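Side-chain contacts in beta-mannosidase (Trichoderma harzianum, PDB 4CVU), which probably hydrolyses beta-mannosidic bonds, removing mannose from the non-reducing ends of sugar chains, as a fungal glycoside hydrolase of family 2: residues Y573-S578 / N626-A631; V646-A651 / H673-F678. All coordinates share one frame; numbering follows the deposited sequence.

Contact 1: Y573-S578 / N626-A631; sequences YNYDTS and NHHYPA. With NAG (2-acetamido-2-deoxy-beta-D-glucopyranose), chain L.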
# COMPACT_ATOMS: atom_id res chain seq x y z
N TYR A 573 -11.34 -3.09 32.83
CA TYR A 573 -10.44 -2.43 31.92
C TYR A 573 -9.39 -1.68 32.71
O TYR A 573 -9.14 -0.50 32.46
CB TYR A 573 -11.23 -1.48 31.04
CG TYR A 573 -12.20 -2.14 30.09
CD1 TYR A 573 -11.75 -2.77 28.93
CD2 TYR A 573 -13.57 -2.06 30.32
CE1 TYR A 573 -12.64 -3.32 28.04
CE2 TYR A 573 -14.46 -2.62 29.44
CZ TYR A 573 -14.00 -3.25 28.30
OH TYR A 573 -14.93 -3.78 27.45
N ASN A 574 -8.76 -2.35 33.65
CA ASN A 574 -7.64 -1.74 34.34
C ASN A 574 -6.39 -1.79 33.44
O ASN A 574 -5.91 -2.85 33.08
CB ASN A 574 -7.43 -2.46 35.67
CG ASN A 574 -6.46 -1.75 36.57
OD1 ASN A 574 -5.50 -1.14 36.12
ND2 ASN A 574 -6.71 -1.85 37.89
N TYR A 575 -5.87 -0.61 33.06
CA TYR A 575 -4.77 -0.48 32.10
C TYR A 575 -3.42 -0.25 32.80
O TYR A 575 -2.37 0.01 32.17
CB TYR A 575 -5.09 0.62 31.08
CG TYR A 575 -6.28 0.31 30.18
CD1 TYR A 575 -6.19 -0.69 29.22
CD2 TYR A 575 -7.48 1.00 30.28
CE1 TYR A 575 -7.25 -1.01 28.40
CE2 TYR A 575 -8.56 0.69 29.46
CZ TYR A 575 -8.44 -0.33 28.51
OH TYR A 575 -9.47 -0.68 27.68
N ASP A 576 -3.43 -0.38 34.12
CA ASP A 576 -2.23 -0.35 34.91
C ASP A 576 -1.54 -1.71 34.83
O ASP A 576 -1.95 -2.65 35.51
CB ASP A 576 -2.59 -0.02 36.36
CG ASP A 576 -1.39 -0.02 37.30
OD1 ASP A 576 -0.24 -0.25 36.86
OD2 ASP A 576 -1.61 0.21 38.51
N THR A 577 -0.46 -1.79 34.04
CA THR A 577 0.16 -3.08 33.73
C THR A 577 0.84 -3.74 34.92
O THR A 577 1.18 -4.89 34.83
CB THR A 577 1.19 -2.99 32.62
OG1 THR A 577 2.27 -2.11 33.02
CG2 THR A 577 0.52 -2.49 31.34
N SER A 578 1.04 -3.02 36.02
CA SER A 578 1.61 -3.62 37.23
C SER A 578 0.67 -4.56 38.00
O SER A 578 1.13 -5.32 38.86
CB SER A 578 2.11 -2.53 38.18
OG SER A 578 1.02 -1.81 38.70
N ASN A 626 -4.86 4.06 15.80
CA ASN A 626 -5.18 3.59 17.15
C ASN A 626 -6.18 4.58 17.73
O ASN A 626 -5.81 5.75 18.01
CB ASN A 626 -3.94 3.56 18.02
CG ASN A 626 -4.20 2.90 19.37
OD1 ASN A 626 -5.36 2.70 19.79
ND2 ASN A 626 -3.15 2.46 19.98
N HIS A 627 -7.43 4.14 17.91
CA HIS A 627 -8.43 5.02 18.47
C HIS A 627 -8.61 4.82 19.94
O HIS A 627 -9.57 5.32 20.50
CB HIS A 627 -9.74 4.92 17.71
CG HIS A 627 -9.66 5.50 16.33
ND1 HIS A 627 -10.70 5.43 15.43
CD2 HIS A 627 -8.68 6.18 15.71
CE1 HIS A 627 -10.36 6.05 14.31
NE2 HIS A 627 -9.13 6.51 14.45
N HIS A 628 -7.69 4.08 20.54
CA HIS A 628 -7.60 3.99 22.01
C HIS A 628 -6.42 4.87 22.39
O HIS A 628 -5.28 4.41 22.33
CB HIS A 628 -7.33 2.54 22.44
CG HIS A 628 -7.28 2.36 23.94
ND1 HIS A 628 -8.31 2.77 24.77
CD2 HIS A 628 -6.37 1.76 24.74
CE1 HIS A 628 -8.01 2.46 26.03
NE2 HIS A 628 -6.84 1.86 26.04
N TYR A 629 -6.62 6.14 22.78
CA TYR A 629 -7.88 6.74 23.15
C TYR A 629 -8.41 7.65 22.05
O TYR A 629 -7.64 8.23 21.31
CB TYR A 629 -7.71 7.58 24.41
CG TYR A 629 -7.45 6.73 25.60
CD1 TYR A 629 -6.22 6.14 25.79
CD2 TYR A 629 -8.46 6.48 26.53
CE1 TYR A 629 -5.98 5.32 26.88
CE2 TYR A 629 -8.24 5.67 27.63
CZ TYR A 629 -6.99 5.09 27.80
OH TYR A 629 -6.76 4.28 28.86
N PRO A 630 -9.74 7.81 21.97
CA PRO A 630 -10.31 8.49 20.83
C PRO A 630 -10.09 10.03 20.89
O PRO A 630 -9.75 10.61 21.94
CB PRO A 630 -11.78 8.09 20.89
CG PRO A 630 -12.06 7.77 22.30
CD PRO A 630 -10.77 7.43 22.96
N ALA A 631 -10.27 10.64 19.75
CA ALA A 631 -9.88 12.01 19.51
C ALA A 631 -10.75 13.02 20.28
O ALA A 631 -10.31 14.13 20.54
CB ALA A 631 -9.92 12.28 17.99
C1 NAG L . -8.57 13.46 23.97
C2 NAG L . -8.29 13.45 25.45
C3 NAG L . -9.12 14.53 26.12
C4 NAG L . -8.83 15.86 25.42
C5 NAG L . -9.04 15.73 23.91
C6 NAG L . -8.73 17.01 23.14
C7 NAG L . -7.86 11.50 26.88
C8 NAG L . -8.31 10.11 27.31
N2 NAG L . -8.59 12.12 25.96
O3 NAG L . -8.80 14.54 27.51
O4 NAG L . -9.65 16.91 25.91
O5 NAG L . -8.20 14.71 23.42
O6 NAG L . -7.40 17.38 23.42
O7 NAG L . -6.85 11.96 27.40
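The phenol of Y575 and the imidazole of H628 reach toward each other from their two loops. Y575 CZ lies 3.7 Å from H628 NE2, and that nitrogen sits over one face of the phenol ring, toward its rim. The planes are inclined at 49°, with centroids 4.8 Å apart. On H628, CG is anti to the backbone N (chi1 -177°), which sends the imidazole out toward the tyrosine. Y629 runs alongside Y575 in the reverse sense, and its OH comes within 3.6 Å of Y575 CD2.

H628 and Y629 are joined by a cis peptide. Their rings lie close together, H628 CE1 over the rim of the Y629 ring, 3.3 Å above its plane. The polar ends have partners in other parts of the chain: Y575 OH bonds to W717 NE1, Y629 OH to E647, and H628 NE2 weakly to the same carboxylate. Nearer its backbone, Y629 CD2 meets the methyl C8 of the sugar NAG (chain L) at 3.7 Å.

Asx turns shape both loops. N626 OD1 takes the N-H of H628 at 2.8 Å. N574 OD1 takes that of D576, and D576 OD1 takes both S578 N and S578 OG from the same face of its carboxylate.

This is a loop-to-loop aromatic cluster: 573-578 directly follows strand 570-572, consistent with the C-terminal end of the (beta/alpha)8 barrel, where family 2 enzymes carry their active site.

Contact 2: V646-A651 / H673-F678; sequences VEMTLA and HATQLF. With NAG (2-acetamido-2-deoxy-beta-D-glucopyranose), chain B; NAG (2-acetamido-2-deoxy-beta-D-glucopyranose), chain C.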
# COMPACT_ATOMS: atom_id res chain seq x y z
N VAL A 646 1.41 3.63 24.16
CA VAL A 646 2.18 3.53 25.39
C VAL A 646 1.73 2.36 26.26
O VAL A 646 2.56 1.66 26.83
CB VAL A 646 2.17 4.85 26.18
CG1 VAL A 646 2.73 4.70 27.61
CG2 VAL A 646 2.98 5.89 25.42
N GLU A 647 0.43 2.15 26.39
CA GLU A 647 -0.08 1.00 27.16
C GLU A 647 0.48 -0.31 26.63
O GLU A 647 0.97 -1.16 27.36
CB GLU A 647 -1.60 0.97 27.19
CG GLU A 647 -2.25 2.02 28.12
CD GLU A 647 -3.77 2.12 27.94
OE1 GLU A 647 -4.35 1.37 27.12
OE2 GLU A 647 -4.40 2.94 28.64
N MET A 648 0.46 -0.49 25.31
CA MET A 648 0.97 -1.72 24.79
C MET A 648 2.46 -1.85 25.04
O MET A 648 2.96 -2.95 25.34
CB MET A 648 0.64 -1.81 23.26
CG MET A 648 -0.82 -1.93 22.98
SD MET A 648 -1.02 -2.23 21.16
CE MET A 648 -0.67 -0.56 20.75
N THR A 649 3.19 -0.75 24.92
CA THR A 649 4.65 -0.76 25.03
C THR A 649 5.06 -1.11 26.44
O THR A 649 5.97 -1.92 26.64
CB THR A 649 5.28 0.61 24.65
OG1 THR A 649 4.86 1.00 23.35
CG2 THR A 649 6.82 0.56 24.62
N LEU A 650 4.38 -0.54 27.41
CA LEU A 650 4.69 -0.82 28.80
C LEU A 650 4.39 -2.28 29.22
O LEU A 650 5.13 -2.90 30.01
CB LEU A 650 3.97 0.14 29.72
CG LEU A 650 4.37 1.62 29.76
CD1 LEU A 650 3.51 2.38 30.76
CD2 LEU A 650 5.86 1.81 30.09
N ALA A 651 3.27 -2.80 28.71
CA ALA A 651 2.86 -4.16 28.93
C ALA A 651 3.97 -5.14 28.51
O ALA A 651 4.35 -6.00 29.30
CB ALA A 651 1.57 -4.46 28.18
N HIS A 673 3.67 -9.05 17.78
CA HIS A 673 3.40 -10.37 18.34
C HIS A 673 3.56 -10.36 19.86
O HIS A 673 2.74 -10.96 20.55
CB HIS A 673 4.35 -11.36 17.70
CG HIS A 673 4.16 -12.77 18.14
ND1 HIS A 673 2.99 -13.45 17.95
CD2 HIS A 673 5.00 -13.64 18.74
CE1 HIS A 673 3.09 -14.67 18.43
NE2 HIS A 673 4.31 -14.82 18.90
N ALA A 674 4.54 -9.63 20.38
CA ALA A 674 4.66 -9.50 21.87
C ALA A 674 3.45 -8.87 22.54
O ALA A 674 3.09 -9.27 23.67
CB ALA A 674 5.94 -8.75 22.25
N THR A 675 2.88 -7.83 21.92
CA THR A 675 1.64 -7.21 22.42
C THR A 675 0.54 -8.24 22.48
O THR A 675 -0.26 -8.24 23.43
CB THR A 675 1.18 -5.93 21.67
OG1 THR A 675 0.71 -6.27 20.33
CG2 THR A 675 2.29 -4.92 21.57
N GLN A 676 0.49 -9.14 21.48
CA GLN A 676 -0.51 -10.20 21.47
C GLN A 676 -0.30 -11.24 22.56
O GLN A 676 -1.24 -11.79 23.01
CB GLN A 676 -0.50 -10.93 20.11
CG GLN A 676 -1.05 -10.06 19.04
CD GLN A 676 -1.29 -10.82 17.76
OE1 GLN A 676 -1.32 -12.04 17.74
NE2 GLN A 676 -1.53 -10.08 16.71
N LEU A 677 0.95 -11.50 22.94
CA LEU A 677 1.24 -12.48 23.95
C LEU A 677 0.73 -11.97 25.28
O LEU A 677 0.24 -12.76 26.11
CB LEU A 677 2.73 -12.75 24.06
CG LEU A 677 3.43 -13.45 22.88
CD1 LEU A 677 4.89 -13.61 23.21
CD2 LEU A 677 2.81 -14.82 22.56
N PHE A 678 0.92 -10.67 25.50
CA PHE A 678 0.51 -10.06 26.79
C PHE A 678 -1.03 -10.12 26.89
O PHE A 678 -1.55 -10.58 27.87
CB PHE A 678 0.99 -8.62 26.92
CG PHE A 678 0.37 -7.92 28.08
CD1 PHE A 678 0.92 -8.05 29.34
CD2 PHE A 678 -0.78 -7.21 27.92
CE1 PHE A 678 0.31 -7.46 30.43
CE2 PHE A 678 -1.40 -6.64 29.00
CZ PHE A 678 -0.85 -6.75 30.26
C1 NAG B . 6.06 4.61 20.91
C2 NAG B . 7.05 3.85 21.77
C3 NAG B . 6.89 4.15 23.26
C4 NAG B . 6.78 5.65 23.58
C5 NAG B . 5.74 6.21 22.66
C6 NAG B . 5.55 7.72 22.86
C7 NAG B . 7.74 1.67 20.91
C8 NAG B . 7.51 0.18 20.88
N2 NAG B . 6.90 2.41 21.61
O3 NAG B . 7.99 3.61 23.97
O4 NAG B . 6.35 5.88 24.90
O5 NAG B . 6.08 5.97 21.31
O6 NAG B . 6.77 8.40 22.62
O7 NAG B . 8.72 2.14 20.31
C1 NAG C . 7.40 6.01 25.86
C2 NAG C . 6.85 6.82 27.03
C3 NAG C . 7.81 6.90 28.18
C4 NAG C . 8.27 5.51 28.57
C5 NAG C . 8.84 4.82 27.35
C6 NAG C . 9.25 3.38 27.68
C7 NAG C . 5.36 8.75 26.71
C8 NAG C . 5.22 10.12 26.13
N2 NAG C . 6.55 8.16 26.56
O3 NAG C . 7.12 7.45 29.27
O4 NAG C . 9.25 5.60 29.58
O5 NAG C . 7.87 4.76 26.31
O6 NAG C . 9.57 2.73 26.48
O7 NAG C . 4.41 8.25 27.32
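A651 sets its methyl squarely on the ring of F678, and this CH-pi contact is the closer of two apolar meetings between the helices. A651 CB stands 3.5 Å from the ring centroid, only 8° off the normal, and all six ring carbons are within 4.0 Å of it. Chi1 of 169° carries the F678 ring toward helix 638-655, and chi2 of 85° turns its face to the methyl. The same ring meets F597 edge-to-face and also touches F581, extending the apolar patch.

One helical turn earlier on each helix comes the longer apolar contact: M648 CB rests against T675 CG2 at 3.9 Å. T675 turns its methyl to M648, while OG1 bonds to C672 O and M600 N.

The polar contact lies on the other side of helix 638-655. There T649 OG1 accepts the N2-H of NAG (chain B) at 3.0 Å, nearly straight, and is also bonded to Q645 O. Beside it, the V646 CG2 methyl packs against O7 of NAG (chain C), 3.4 Å away. These sugars belong to a glycan carried by the protein itself.

The result is a buried helix-helix interface between 638-655 and 664-692, in which small A651 faces F678 and small T675 faces M648, with M648 CA and T675 CA 6.0 Å apart.

Helix 638-655 is the element the two contacts share: it supplies one side of contact 2, while its E647 face backs the loops of contact 1, whose centre is 11 Å away. Y575 CB packs on E647 OE2, and T577 CG2 rests on the backbone at A651, so the helix meets the loops on one flank and helix 664-692 on another. Contact 2 is fully buried and almost wholly apolar, built from methyls and one ring face. Contact 1 is partly buried and mixed, with tilted aromatic rings whose polar ends bond to surrounding residues. Both border glycans, through a tyrosine ring in the first and a threonine hydroxyl in the second.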